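Local coordinates for triphenylmethane reductase (PDB 2VRC), which probably uses NADPH to reduce triphenylmethane dyes, as a nucleotide-binding member of the NmrA-like family with a Rossmann-type fold, at residues Ser2-Gly7 with Gln28-Val33. The protein carries 4 engineered substitutions. Numbering follows the deposited sequence.
Sequences SIAVTG and QIIAIV
Ala4 lies beside Ile30 on one face of the sheet, where its small methyl leaves room for branched neighbours on the adjacent strand. Ala4 CB is 3.9 Å from Ile30 CB, and Ile32 CD1 reaches across to Ala4 CB at 3.7 Å. In Ile30 the longer branch stands beside the backbone N (chi1 -70°) and runs back toward the start of the strand, bringing CD1 to 3.7 Å from Ser2 CB; both CB and OG of the short serine side chain lie against this methyl. Ile3, Val5 and Ile29 point to the other face; beta-branching suits their extended backbone, and their apolar branches suit burial against Ile17, Leu20 and Met21 of helix 11-23. Ile3 N and Val5 N donate to Gln28 O and Ile30 O, while Ile3 O and Val5 O accept from Ile30 N and Ile32 N. Ile30 N meets Ile3 O at 2.8 Å, nearly straight at the hydrogen (175°), whereas Val5 N to Ile30 O is longer, 3.1 Å, and more bent. Thr6 OG1 is hydrogen-bonded to Ile73 N and to OH of the NADP(+)-binding Tyr54. Gly7, whose positive phi comes easily without a side chain, opens the glycine-rich loop to NADP(+)-binding Thr9-Leu12. Strand 3-5, helix 11-23 and strand 29-33 form the Rossmann fold's first beta-alpha-beta unit.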
loop_
_atom_site.group_PDB
_atom_site.type_symbol
_atom_site.label_atom_id
_atom_site.label_comp_id
_atom_site.label_asym_id
_atom_site.label_seq_id
_atom_site.Cartn_x
_atom_site.Cartn_y
_atom_site.Cartn_z
ATOM N N SER A 2 -20.769 -11.193 -10.684
ATOM C CA SER A 2 -20.039 -12.459 -10.876
ATOM C C SER A 2 -19.723 -13.210 -9.571
ATOM O O SER A 2 -19.638 -12.616 -8.489
ATOM C CB SER A 2 -18.729 -12.207 -11.616
ATOM O OG SER A 2 -17.970 -11.234 -10.929
ATOM N N ILE A 3 -19.551 -14.523 -9.702
ATOM C CA ILE A 3 -19.124 -15.397 -8.618
ATOM C C ILE A 3 -17.901 -16.175 -9.086
ATOM O O ILE A 3 -17.928 -16.784 -10.153
ATOM C CB ILE A 3 -20.233 -16.376 -8.227
ATOM C CG1 ILE A 3 -21.395 -15.638 -7.571
ATOM C CG2 ILE A 3 -19.712 -17.417 -7.245
ATOM C CD1 ILE A 3 -22.754 -16.318 -7.797
ATOM N N ALA A 4 -16.828 -16.137 -8.314
ATOM C CA ALA A 4 -15.625 -16.871 -8.654
ATOM C C ALA A 4 -15.337 -17.992 -7.648
ATOM O O ALA A 4 -15.617 -17.887 -6.440
ATOM C CB ALA A 4 -14.440 -15.942 -8.740
ATOM N N VAL A 5 -14.750 -19.061 -8.167
ATOM C CA VAL A 5 -14.504 -20.241 -7.406
ATOM C C VAL A 5 -13.057 -20.581 -7.592
ATOM O O VAL A 5 -12.609 -20.801 -8.693
ATOM C CB VAL A 5 -15.360 -21.419 -7.949
ATOM C CG1 VAL A 5 -15.153 -22.660 -7.115
ATOM C CG2 VAL A 5 -16.840 -21.046 -7.970
ATOM N N THR A 6 -12.310 -20.656 -6.516
ATOM C CA THR A 6 -10.934 -21.092 -6.626
ATOM C C THR A 6 -10.955 -22.627 -6.592
ATOM O O THR A 6 -12.016 -23.226 -6.367
ATOM C CB THR A 6 -10.089 -20.527 -5.510
ATOM O OG1 THR A 6 -10.588 -21.028 -4.273
ATOM C CG2 THR A 6 -10.175 -19.002 -5.486
ATOM N N GLY A 7 -9.797 -23.253 -6.810
ATOM C CA GLY A 7 -9.691 -24.707 -6.866
ATOM C C GLY A 7 -10.692 -25.280 -7.852
ATOM O O GLY A 7 -11.099 -26.431 -7.743
ATOM N N GLN A 28 -21.807 -15.731 -15.726
ATOM C CA GLN A 28 -21.726 -15.124 -14.409
ATOM C C GLN A 28 -20.729 -15.845 -13.481
ATOM O O GLN A 28 -20.511 -15.437 -12.327
ATOM C CB GLN A 28 -23.128 -15.193 -13.802
ATOM C CG GLN A 28 -23.505 -14.087 -12.835
ATOM C CD GLN A 28 -24.932 -13.627 -13.063
ATOM O OE1 GLN A 28 -25.223 -12.978 -14.074
ATOM N NE2 GLN A 28 -25.834 -13.975 -12.139
ATOM N N ILE A 29 -20.137 -16.928 -13.980
ATOM C CA ILE A 29 -19.280 -17.747 -13.162
ATOM C C ILE A 29 -17.849 -17.657 -13.645
ATOM O O ILE A 29 -17.552 -17.902 -14.808
ATOM C CB ILE A 29 -19.739 -19.214 -13.130
ATOM C CG1 ILE A 29 -21.150 -19.315 -12.547
ATOM C CG2 ILE A 29 -18.790 -20.061 -12.275
ATOM C CD1 ILE A 29 -21.994 -20.398 -13.177
ATOM N N ILE A 30 -16.954 -17.313 -12.724
ATOM C CA ILE A 30 -15.542 -17.266 -13.036
ATOM C C ILE A 30 -14.884 -18.471 -12.386
ATOM O O ILE A 30 -15.071 -18.705 -11.210
ATOM C CB ILE A 30 -14.911 -15.916 -12.571
ATOM C CG1 ILE A 30 -15.432 -14.769 -13.442
ATOM C CG2 ILE A 30 -13.382 -15.978 -12.612
ATOM C CD1 ILE A 30 -15.379 -13.392 -12.783
ATOM N N ALA A 31 -14.130 -19.241 -13.151
ATOM C CA ALA A 31 -13.417 -20.379 -12.606
ATOM C C ALA A 31 -11.960 -20.002 -12.504
ATOM O O ALA A 31 -11.346 -19.666 -13.501
ATOM C CB ALA A 31 -13.589 -21.604 -13.510
ATOM N N ILE A 32 -11.407 -20.030 -11.303
ATOM C CA ILE A 32 -10.000 -19.682 -11.098
ATOM C C ILE A 32 -9.168 -20.948 -10.898
ATOM O O ILE A 32 -9.433 -21.711 -9.999
ATOM C CB ILE A 32 -9.856 -18.681 -9.932
ATOM C CG1 ILE A 32 -10.493 -17.355 -10.332
ATOM C CG2 ILE A 32 -8.417 -18.464 -9.601
ATOM C CD1 ILE A 32 -10.815 -16.476 -9.208
ATOM N N VAL A 33 -8.188 -21.170 -11.762
ATOM C CA VAL A 33 -7.471 -22.445 -11.844
ATOM C C VAL A 33 -5.961 -22.249 -12.004
ATOM O O VAL A 33 -5.506 -21.229 -12.538
ATOM C CB VAL A 33 -7.968 -23.322 -13.056
ATOM C CG1 VAL A 33 -9.442 -23.685 -12.923
ATOM C CG2 VAL A 33 -7.714 -22.637 -14.396
#